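Local coordinates for protein putative non-ribosomal peptide synthetase (Actinomadura parvosata subsp. kistnae, PDB 6M7L) that belongs to the condensation-domain family of non-ribosomal peptide synthetases and probably serves in an assembly line that builds a peptide natural product, at residues Trp32-Ser35 with Arg36-Asp39; Arg120-Leu124 with Thr125-Pro129; Gly327-Phe331 with Thr332-Gly336; Glu404-Leu408 with Asp409-Lys413. One frame throughout, in Å; residues are numbered along the deposited sequence.

Overall arrangement
Interaction 1 lies between interactions 2 and 4 in space and touches both; interaction 3 sits far off, its centre about 47 Å from that of interaction 2. Interaction 1 is a surface contact where helix 26-34 runs out. Interaction 2 is a partly buried turn leading to strand 130-136. The centres of these two are about 10 Å apart, and a salt bridge between R36 and D123 joins them. L34 of interaction 1 packs on E407 of interaction 4. Interaction 3 opens helix 331-346 with backbone bonds and apolar packing. Interaction 4 is buried, and no hydrogen bond crosses it. Polar bonds thus dominate interactions 1 and 2, and apolar side chains interaction 4.

Interaction 1. Residues Trp32-Ser35 with Arg36-Asp39; sequences WLLS and RIGD
Where helix 26-34 gives way to the loop before strand 45-53, R36 folds back over W32. The turn is backed by a helix-like bond from R36 N to L33 O (3.1 Å), the donor sitting well above the carbonyl plane. S35 OG gives a second bond, to W32 O at 2.7 Å. Its chi1 of 90° swings the hydroxyl back toward the helix, and there it joins a weak bond from S35 N on the same oxygen. The aliphatic part of R36 bends at chi2 and chi3 and passes over one face of the W32 indole. CG comes to 4.3 Å from W32 CZ3, and CD lies above the rim. S35 OG sits at the edge of the R36 guanidinium, near its plane. With an alanine at S35 the hydroxyl is gone, and W32 O would probably be left with only the weak bond from S35 N, and the R36 chain freer to shift. The guanidinium reaches on to D123, through a salt bridge from NH2, while W32 NE1 is bonded to F79 O. Beyond R36 the backbone makes an inverse gamma turn, closed by a weak bond from I37 N to S35 O. I37 then lies along the L34 carbonyl. Its CG1 is 3.4 Å from L34 O, and CD1 is 4.5 Å from L34 CD2.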
loop_
_atom_site.group_PDB
_atom_site.type_symbol
_atom_site.label_atom_id
_atom_site.label_comp_id
_atom_site.label_asym_id
_atom_site.label_seq_id
_atom_site.Cartn_x
_atom_site.Cartn_y
_atom_site.Cartn_z
ATOM N N TRP A 32 6.341 25.018 -16.029
ATOM C CA TRP A 32 6.852 26.334 -15.666
ATOM C C TRP A 32 6.137 27.429 -16.449
ATOM O O TRP A 32 5.715 28.444 -15.881
ATOM C CB TRP A 32 8.362 26.392 -15.905
ATOM C CG TRP A 32 9.008 27.626 -15.354
ATOM C CD1 TRP A 32 9.549 27.780 -14.112
ATOM C CD2 TRP A 32 9.177 28.881 -16.025
ATOM N NE1 TRP A 32 10.047 29.052 -13.965
ATOM C CE2 TRP A 32 9.830 29.749 -15.125
ATOM C CE3 TRP A 32 8.840 29.357 -17.297
ATOM C CZ2 TRP A 32 10.153 31.065 -15.458
ATOM C CZ3 TRP A 32 9.163 30.662 -17.624
ATOM C CH2 TRP A 32 9.812 31.500 -16.709
ATOM N N LEU A 33 5.981 27.229 -17.760
ATOM C CA LEU A 33 5.325 28.227 -18.598
ATOM C C LEU A 33 3.887 28.461 -18.153
ATOM O O LEU A 33 3.474 29.605 -17.923
ATOM C CB LEU A 33 5.381 27.791 -20.064
ATOM C CG LEU A 33 6.774 27.816 -20.697
ATOM C CD1 LEU A 33 6.769 27.154 -22.060
ATOM C CD2 LEU A 33 7.286 29.242 -20.795
ATOM N N LEU A 34 3.109 27.386 -18.005
ATOM C CA LEU A 34 1.721 27.525 -17.581
ATOM C C LEU A 34 1.584 28.041 -16.155
ATOM O O LEU A 34 0.479 28.438 -15.766
ATOM C CB LEU A 34 0.991 26.189 -17.708
ATOM C CG LEU A 34 0.969 25.540 -19.090
ATOM C CD1 LEU A 34 0.130 24.272 -19.057
ATOM C CD2 LEU A 34 0.450 26.508 -20.142
ATOM N N SER A 35 2.662 28.046 -15.369
ATOM C CA SER A 35 2.606 28.604 -14.025
ATOM C C SER A 35 2.594 30.127 -14.023
ATOM O O SER A 35 2.296 30.726 -12.985
ATOM C CB SER A 35 3.790 28.106 -13.190
ATOM O OG SER A 35 4.904 28.973 -13.315
ATOM N N ARG A 36 2.911 30.760 -15.149
ATOM C CA ARG A 36 2.937 32.217 -15.239
ATOM C C ARG A 36 1.649 32.707 -15.899
ATOM O O ARG A 36 1.640 33.195 -17.027
ATOM C CB ARG A 36 4.170 32.678 -16.015
ATOM C CG ARG A 36 5.397 31.790 -15.863
ATOM C CD ARG A 36 5.969 31.847 -14.457
ATOM N NE ARG A 36 6.480 33.171 -14.117
ATOM C CZ ARG A 36 6.873 33.529 -12.897
ATOM N NH1 ARG A 36 7.325 34.757 -12.677
ATOM N NH2 ARG A 36 6.810 32.662 -11.896
ATOM N N ILE A 37 0.539 32.553 -15.175
ATOM C CA ILE A 37 -0.768 32.891 -15.732
ATOM C C ILE A 37 -1.607 33.666 -14.719
ATOM O O ILE A 37 -2.353 34.578 -15.092
ATOM C CB ILE A 37 -1.493 31.627 -16.230
ATOM C CG1 ILE A 37 -0.802 31.099 -17.491
ATOM C CG2 ILE A 37 -2.952 31.915 -16.524
ATOM C CD1 ILE A 37 -1.549 29.993 -18.197
ATOM N N GLY A 38 -1.501 33.328 -13.442
ATOM C CA GLY A 38 -2.046 34.162 -12.389
ATOM C C GLY A 38 -3.169 33.493 -11.619
ATOM O O GLY A 38 -3.582 32.368 -11.901
ATOM N N ASP A 39 -3.677 34.245 -10.634
ATOM C CA ASP A 39 -4.635 33.714 -9.666
ATOM C C ASP A 39 -5.919 33.225 -10.323
ATOM O O ASP A 39 -6.522 32.253 -9.853
ATOM C CB ASP A 39 -4.962 34.787 -8.629
ATOM C CG ASP A 39 -3.761 35.170 -7.789
ATOM O OD1 ASP A 39 -3.665 34.692 -6.638
ATOM O OD2 ASP A 39 -2.904 35.935 -8.287
#

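Interaction 2. Residues Arg120-Leu124 with Thr125-Pro129; sequences RPFDL and TGEVP
The F122 ring carries the P129 carbonyl oxygen over one face, 4.0 Å above the plane and offset toward the rim. V128 O and E127 OE1 approach the ring obliquely. The E127 carboxylate stands almost perpendicular to the ring, the two planes 89° apart. Outside the turn, F122 also meets R131 in a cation-pi contact and H45 edge-to-face. The D123 carboxylate is gripped at one oxygen, which R36 also meets. T125 OG1 donates to D123 OD1 at 2.6 Å on the syn side, and T125 N reaches D123 OD1 at 3.3 Å from farther above the plane, on the same face. D123 CG lies anti to its own N (chi1 177°), which lets the carboxylate curl over T125. This is an Asx turn, and it overlaps a type I beta turn from D123 to G126, closed by G126 N to D123 O at 3.0 Å. The loop connects helix 110-119 with strand 130-136. E127 comes back along the turn, its chain extended. D123 N donates to E127 OE1 at 3.2 Å, from above the E127 carboxylate plane. On the buried flank, L124 CD2 packs at 4.1 Å on P129 CB, the two side chains crossing at about a right angle.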
loop_
_atom_site.group_PDB
_atom_site.type_symbol
_atom_site.label_atom_id
_atom_site.label_comp_id
_atom_site.label_asym_id
_atom_site.label_seq_id
_atom_site.Cartn_x
_atom_site.Cartn_y
_atom_site.Cartn_z
ATOM N N ARG A 120 -3.521 28.744 -4.534
ATOM C CA ARG A 120 -2.591 29.868 -4.504
ATOM C C ARG A 120 -1.404 29.588 -5.421
ATOM O O ARG A 120 -0.750 28.545 -5.281
ATOM C CB ARG A 120 -2.100 30.140 -3.083
ATOM C CG ARG A 120 -3.109 30.820 -2.176
ATOM C CD ARG A 120 -2.467 31.221 -0.859
ATOM N NE ARG A 120 -3.353 32.060 -0.058
ATOM C CZ ARG A 120 -3.065 32.496 1.165
ATOM N NH1 ARG A 120 -1.909 32.173 1.731
ATOM N NH2 ARG A 120 -3.933 33.255 1.820
ATOM N N PRO A 121 -1.096 30.480 -6.358
ATOM C CA PRO A 121 -0.044 30.193 -7.337
ATOM C C PRO A 121 1.338 30.171 -6.702
ATOM O O PRO A 121 1.582 30.752 -5.643
ATOM C CB PRO A 121 -0.168 31.344 -8.344
ATOM C CG PRO A 121 -1.530 31.943 -8.096
ATOM C CD PRO A 121 -1.778 31.753 -6.635
ATOM N N PHE A 122 2.248 29.476 -7.377
ATOM C CA PHE A 122 3.654 29.445 -7.006
ATOM C C PHE A 122 4.446 30.388 -7.902
ATOM O O PHE A 122 4.199 30.470 -9.109
ATOM C CB PHE A 122 4.235 28.033 -7.129
ATOM C CG PHE A 122 3.771 27.076 -6.069
ATOM C CD1 PHE A 122 2.677 26.256 -6.289
ATOM C CD2 PHE A 122 4.449 26.971 -4.866
ATOM C CE1 PHE A 122 2.254 25.361 -5.322
ATOM C CE2 PHE A 122 4.031 26.076 -3.893
ATOM C CZ PHE A 122 2.933 25.271 -4.122
ATOM N N ASP A 123 5.397 31.100 -7.305
ATOM C CA ASP A 123 6.412 31.837 -8.055
ATOM C C ASP A 123 7.634 30.929 -8.119
ATOM O O ASP A 123 8.546 31.021 -7.297
ATOM C CB ASP A 123 6.725 33.177 -7.402
ATOM C CG ASP A 123 7.826 33.935 -8.124
ATOM O OD1 ASP A 123 8.307 33.441 -9.168
ATOM O OD2 ASP A 123 8.214 35.021 -7.646
ATOM N N LEU A 124 7.647 30.039 -9.114
ATOM C CA LEU A 124 8.673 29.007 -9.207
ATOM C C LEU A 124 10.078 29.565 -9.398
ATOM O O LEU A 124 11.046 28.812 -9.245
ATOM C CB LEU A 124 8.338 28.048 -10.352
ATOM C CG LEU A 124 7.031 27.269 -10.187
ATOM C CD1 LEU A 124 6.776 26.377 -11.391
ATOM C CD2 LEU A 124 7.060 26.450 -8.904
ATOM N N THR A 125 10.219 30.852 -9.727
ATOM C CA THR A 125 11.553 31.428 -9.855
ATOM C C THR A 125 12.193 31.685 -8.497
ATOM O O THR A 125 13.411 31.541 -8.356
ATOM C CB THR A 125 11.504 32.726 -10.664
ATOM O OG1 THR A 125 10.731 33.706 -9.960
ATOM C CG2 THR A 125 10.882 32.479 -12.032
ATOM N N GLY A 126 11.398 32.051 -7.494
ATOM C CA GLY A 126 11.941 32.345 -6.181
ATOM C C GLY A 126 11.265 31.618 -5.037
ATOM O O GLY A 126 11.201 32.138 -3.918
ATOM N N GLU A 127 10.764 30.411 -5.293
ATOM C CA GLU A 127 10.093 29.623 -4.269
ATOM C C GLU A 127 10.313 28.145 -4.542
ATOM O O GLU A 127 10.367 27.715 -5.699
ATOM C CB GLU A 127 8.589 29.904 -4.221
ATOM C CG GLU A 127 8.180 31.115 -3.413
ATOM C CD GLU A 127 6.690 31.372 -3.507
ATOM O OE1 GLU A 127 5.998 30.604 -4.212
ATOM O OE2 GLU A 127 6.209 32.341 -2.881
ATOM N N VAL A 128 10.424 27.370 -3.468
ATOM C CA VAL A 128 10.446 25.914 -3.590
ATOM C C VAL A 128 9.057 25.479 -4.040
ATOM O O VAL A 128 8.064 26.151 -3.723
ATOM C CB VAL A 128 10.871 25.237 -2.277
ATOM C CG1 VAL A 128 12.259 25.699 -1.882
ATOM C CG2 VAL A 128 9.866 25.515 -1.167
ATOM N N PRO A 129 8.935 24.381 -4.776
ATOM C CA PRO A 129 7.657 24.072 -5.431
ATOM C C PRO A 129 6.667 23.326 -4.550
ATOM O O PRO A 129 5.853 22.550 -5.061
ATOM C CB PRO A 129 8.090 23.221 -6.628
ATOM C CG PRO A 129 9.316 22.521 -6.138
ATOM C CD PRO A 129 9.999 23.439 -5.165
#

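Interaction 3. Residues Gly327-Phe331 with Thr332-Gly336; sequences GDPAF and TEILG
Two backbone bonds start helix 331-346, with A330 at the N-cap position. I334 N donates to A330 O at 2.6 Å, nearly in line with the C=O bond. L335 N donates to F331 O at 2.7 Å, the donor tilted 25° from the carbonyl plane. Apolar contacts lie beside these bonds. P329 precedes the N-cap and I334 is four residues beyond it, the pairing of a hydrophobic staple. P329 CB meets I334 CG1 at 3.5 Å, the two side chains crossing at a slant. I334 CD1 reaches on toward P329 O. One turn along the helix, F331 lies against L335: F331 CE1 is 3.7 Å from L335 CD1. With CG opposite the backbone N (chi1 173°), the F331 ring is carried out from the helix start and along it to the leucine. The ring also packs on L261 and A264 of helix 255-267 and on A278 of helix 272-288. Without the ring, as with an alanine here, a gap would probably open toward helices 255-267 and 272-288, and L335 CD1 would be less well packed. The E333 chain is extended and turns back over the start of the helix, so that OE1 comes to 3.4 Å from P329 CA. Its other oxygen, OE2, makes a long, weak ion pair with R337. The chemistry implies a division of labour: main-chain bonds set the first turn, and P329 staples it through I334, while F331, I334 and L335 pack it on its neighbours, leaving the acidic side chain on the exposed flank.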
loop_
_atom_site.group_PDB
_atom_site.type_symbol
_atom_site.label_atom_id
_atom_site.label_comp_id
_atom_site.label_asym_id
_atom_site.label_seq_id
_atom_site.Cartn_x
_atom_site.Cartn_y
_atom_site.Cartn_z
ATOM N N GLY A 327 -14.650 6.319 -43.269
ATOM C CA GLY A 327 -15.678 5.377 -43.660
ATOM C C GLY A 327 -16.776 5.378 -42.615
ATOM O O GLY A 327 -17.096 6.411 -42.012
ATOM N N ASP A 328 -17.354 4.208 -42.374
ATOM C CA ASP A 328 -18.365 4.039 -41.331
ATOM C C ASP A 328 -18.090 2.739 -40.598
ATOM O O ASP A 328 -18.730 1.710 -40.850
ATOM C CB ASP A 328 -19.775 4.074 -41.918
ATOM C CG ASP A 328 -20.796 4.597 -40.931
ATOM O OD1 ASP A 328 -21.020 3.935 -39.898
ATOM O OD2 ASP A 328 -21.351 5.686 -41.174
ATOM N N PRO A 329 -17.143 2.750 -39.667
ATOM C CA PRO A 329 -16.747 1.509 -39.000
ATOM C C PRO A 329 -17.758 1.080 -37.952
ATOM O O PRO A 329 -18.481 1.894 -37.373
ATOM C CB PRO A 329 -15.404 1.870 -38.347
ATOM C CG PRO A 329 -15.059 3.262 -38.840
ATOM C CD PRO A 329 -16.351 3.898 -39.205
ATOM N N ALA A 330 -17.803 -0.226 -37.719
ATOM C CA ALA A 330 -18.609 -0.779 -36.643
ATOM C C ALA A 330 -17.809 -0.780 -35.343
ATOM O O ALA A 330 -16.591 -0.589 -35.334
ATOM C CB ALA A 330 -19.079 -2.190 -36.993
ATOM N N PHE A 331 -18.516 -0.998 -34.230
ATOM C CA PHE A 331 -17.857 -0.992 -32.927
ATOM C C PHE A 331 -16.721 -2.004 -32.875
ATOM O O PHE A 331 -15.643 -1.708 -32.347
ATOM C CB PHE A 331 -18.871 -1.269 -31.820
ATOM C CG PHE A 331 -18.248 -1.453 -30.466
ATOM C CD1 PHE A 331 -18.151 -2.714 -29.899
ATOM C CD2 PHE A 331 -17.748 -0.367 -29.766
ATOM C CE1 PHE A 331 -17.576 -2.888 -28.654
ATOM C CE2 PHE A 331 -17.170 -0.533 -28.521
ATOM C CZ PHE A 331 -17.084 -1.797 -27.965
ATOM N N THR A 332 -16.941 -3.203 -33.420
ATOM C CA THR A 332 -15.863 -4.183 -33.502
ATOM C C THR A 332 -14.702 -3.650 -34.330
ATOM O O THR A 332 -13.533 -3.851 -33.980
ATOM C CB THR A 332 -16.379 -5.494 -34.097
ATOM O OG1 THR A 332 -17.049 -5.228 -35.336
ATOM C CG2 THR A 332 -17.341 -6.171 -33.143
ATOM N N GLU A 333 -15.006 -2.960 -35.432
ATOM C CA GLU A 333 -13.951 -2.406 -36.271
ATOM C C GLU A 333 -13.268 -1.227 -35.591
ATOM O O GLU A 333 -12.046 -1.067 -35.695
ATOM C CB GLU A 333 -14.526 -1.994 -37.625
ATOM C CG GLU A 333 -13.486 -1.565 -38.643
ATOM C CD GLU A 333 -14.089 -1.327 -40.015
ATOM O OE1 GLU A 333 -15.333 -1.379 -40.132
ATOM O OE2 GLU A 333 -13.320 -1.093 -40.973
ATOM N N ILE A 334 -14.039 -0.394 -34.888
ATOM C CA ILE A 334 -13.446 0.704 -34.130
ATOM C C ILE A 334 -12.620 0.160 -32.971
ATOM O O ILE A 334 -11.560 0.703 -32.635
ATOM C CB ILE A 334 -14.544 1.669 -33.649
ATOM C CG1 ILE A 334 -15.271 2.269 -34.852
ATOM C CG2 ILE A 334 -13.959 2.766 -32.773
ATOM C CD1 ILE A 334 -16.457 3.122 -34.495
ATOM N N LEU A 335 -13.087 -0.925 -32.350
ATOM C CA LEU A 335 -12.308 -1.577 -31.302
ATOM C C LEU A 335 -10.954 -2.031 -31.833
ATOM O O LEU A 335 -9.952 -2.000 -31.109
ATOM C CB LEU A 335 -13.095 -2.758 -30.733
ATOM C CG LEU A 335 -12.815 -3.210 -29.300
ATOM C CD1 LEU A 335 -14.034 -3.925 -28.745
ATOM C CD2 LEU A 335 -11.597 -4.117 -29.235
ATOM N N GLY A 336 -10.904 -2.450 -33.098
ATOM C CA GLY A 336 -9.629 -2.825 -33.687
ATOM C C GLY A 336 -8.719 -1.631 -33.899
ATOM O O GLY A 336 -7.530 -1.677 -33.575
#

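Interaction 4. Residues Glu404-Leu408 with Asp409-Lys413; sequences EAMEL and DLWLK
L408 and M406 both pack on W411, each placed by its own torsions. L408 CG is turned beside the backbone N (chi1 -57°), and CD1 comes over one face of the indole. It lies 4.2 Å from the centroid of the five-membered ring and 19° off the ring normal, a CH-pi contact. The opposite face carries K413 CE, 3.4 Å above the plane and over the centre. An aliphatic carbon thus lies over each face, and W318 also meets the ring. M406 takes the less usual chi1 of 68°, with CG between N and the carbonyl carbon, and then runs straight. Its sulfur reaches the stem of the tryptophan, with M406 SD to W411 CB at 4.0 Å. The methyl goes on to the backbone, with M406 CE to D409 O at 3.7 Å. The sulfur approaches the indole obliquely. W411 NE1 is held by Q377 OE1, which fixes the ring from its polar edge. The buried D409 carboxylate is met by a salt bridge from R238, and E407 is paired with R30. Residues 404-409 are the last part of the loop between strand 395-399, at one border of the five-stranded sheet, and strand 410-418, inside the four-stranded sheet between strands 374-380 and 424-434. This is the kind of crossover between the two lobes that is found in the condensation-domain fold.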
loop_
_atom_site.group_PDB
_atom_site.type_symbol
_atom_site.label_atom_id
_atom_site.label_comp_id
_atom_site.label_asym_id
_atom_site.label_seq_id
_atom_site.Cartn_x
_atom_site.Cartn_y
_atom_site.Cartn_z
ATOM N N GLU A 404 -9.061 17.915 -9.004
ATOM C CA GLU A 404 -7.827 18.617 -9.326
ATOM C C GLU A 404 -8.027 19.555 -10.510
ATOM O O GLU A 404 -8.843 19.307 -11.402
ATOM C CB GLU A 404 -6.714 17.619 -9.645
ATOM C CG GLU A 404 -6.046 17.015 -8.426
ATOM C CD GLU A 404 -5.195 15.810 -8.768
ATOM O OE1 GLU A 404 -5.454 15.179 -9.815
ATOM O OE2 GLU A 404 -4.269 15.493 -7.991
ATOM N N ALA A 405 -7.274 20.653 -10.502
ATOM C CA ALA A 405 -7.247 21.541 -11.654
ATOM C C ALA A 405 -6.689 20.796 -12.857
ATOM O O ALA A 405 -5.694 20.073 -12.748
ATOM C CB ALA A 405 -6.405 22.781 -11.350
ATOM N N MET A 406 -7.340 20.958 -14.005
ATOM C CA MET A 406 -6.926 20.257 -15.210
ATOM C C MET A 406 -7.114 21.159 -16.418
ATOM O O MET A 406 -7.893 22.114 -16.393
ATOM C CB MET A 406 -7.706 18.949 -15.402
ATOM C CG MET A 406 -9.179 19.135 -15.720
ATOM S SD MET A 406 -9.986 17.561 -16.059
ATOM C CE MET A 406 -11.571 18.103 -16.679
ATOM N N GLU A 407 -6.374 20.843 -17.481
ATOM C CA GLU A 407 -6.535 21.522 -18.759
ATOM C C GLU A 407 -7.512 20.813 -19.678
ATOM O O GLU A 407 -7.988 21.420 -20.645
ATOM C CB GLU A 407 -5.187 21.640 -19.475
ATOM C CG GLU A 407 -4.091 22.283 -18.658
ATOM C CD GLU A 407 -2.803 22.403 -19.439
ATOM O OE1 GLU A 407 -2.749 23.234 -20.372
ATOM O OE2 GLU A 407 -1.852 21.653 -19.134
ATOM N N LEU A 408 -7.810 19.547 -19.407
ATOM C CA LEU A 408 -8.712 18.786 -20.251
ATOM C C LEU A 408 -10.145 19.277 -20.081
ATOM O O LEU A 408 -10.505 19.896 -19.076
ATOM C CB LEU A 408 -8.623 17.300 -19.912
ATOM C CG LEU A 408 -7.227 16.687 -20.013
ATOM C CD1 LEU A 408 -7.128 15.448 -19.141
ATOM C CD2 LEU A 408 -6.902 16.355 -21.460
ATOM N N ASP A 409 -10.965 19.006 -21.096
ATOM C CA ASP A 409 -12.394 19.268 -20.973
ATOM C C ASP A 409 -13.092 18.127 -20.251
ATOM O O ASP A 409 -14.012 18.355 -19.457
ATOM C CB ASP A 409 -13.020 19.474 -22.351
ATOM C CG ASP A 409 -12.244 20.450 -23.199
ATOM O OD1 ASP A 409 -11.509 21.277 -22.624
ATOM O OD2 ASP A 409 -12.370 20.395 -24.440
ATOM N N LEU A 410 -12.664 16.896 -20.519
ATOM C CA LEU A 410 -13.278 15.707 -19.953
ATOM C C LEU A 410 -12.193 14.706 -19.594
ATOM O O LEU A 410 -11.259 14.483 -20.370
ATOM C CB LEU A 410 -14.275 15.082 -20.933
ATOM C CG LEU A 410 -15.462 15.969 -21.308
ATOM C CD1 LEU A 410 -16.148 15.452 -22.560
ATOM C CD2 LEU A 410 -16.440 16.059 -20.145
ATOM N N TRP A 411 -12.317 14.111 -18.411
ATOM C CA TRP A 411 -11.392 13.081 -17.949
ATOM C C TRP A 411 -12.235 11.944 -17.382
ATOM O O TRP A 411 -12.745 12.036 -16.263
ATOM C CB TRP A 411 -10.417 13.629 -16.913
ATOM C CG TRP A 411 -9.173 12.805 -16.794
ATOM C CD1 TRP A 411 -8.888 11.654 -17.468
ATOM C CD2 TRP A 411 -8.041 13.069 -15.956
ATOM N NE1 TRP A 411 -7.649 11.187 -17.106
ATOM C CE2 TRP A 411 -7.110 12.034 -16.175
ATOM C CE3 TRP A 411 -7.726 14.078 -15.040
ATOM C CZ2 TRP A 411 -5.885 11.979 -15.516
ATOM C CZ3 TRP A 411 -6.511 14.021 -14.385
ATOM C CH2 TRP A 411 -5.604 12.978 -14.627
ATOM N N LEU A 412 -12.385 10.876 -18.159
ATOM C CA LEU A 412 -13.186 9.727 -17.755
ATOM C C LEU A 412 -12.290 8.741 -17.011
ATOM O O LEU A 412 -11.405 8.120 -17.608
ATOM C CB LEU A 412 -13.840 9.079 -18.971
ATOM C CG LEU A 412 -14.677 7.833 -18.688
ATOM C CD1 LEU A 412 -15.780 8.134 -17.680
ATOM C CD2 LEU A 412 -15.257 7.295 -19.981
ATOM N N LYS A 413 -12.522 8.600 -15.710
ATOM C CA LYS A 413 -11.768 7.693 -14.853
ATOM C C LYS A 413 -12.701 6.587 -14.382
ATOM O O LYS A 413 -13.677 6.859 -13.675
ATOM C CB LYS A 413 -11.179 8.442 -13.658
ATOM C CG LYS A 413 -10.300 9.623 -14.027
ATOM C CD LYS A 413 -10.176 10.590 -12.856
ATOM C CE LYS A 413 -8.989 11.520 -13.028
ATOM N NZ LYS A 413 -8.975 12.617 -12.023
#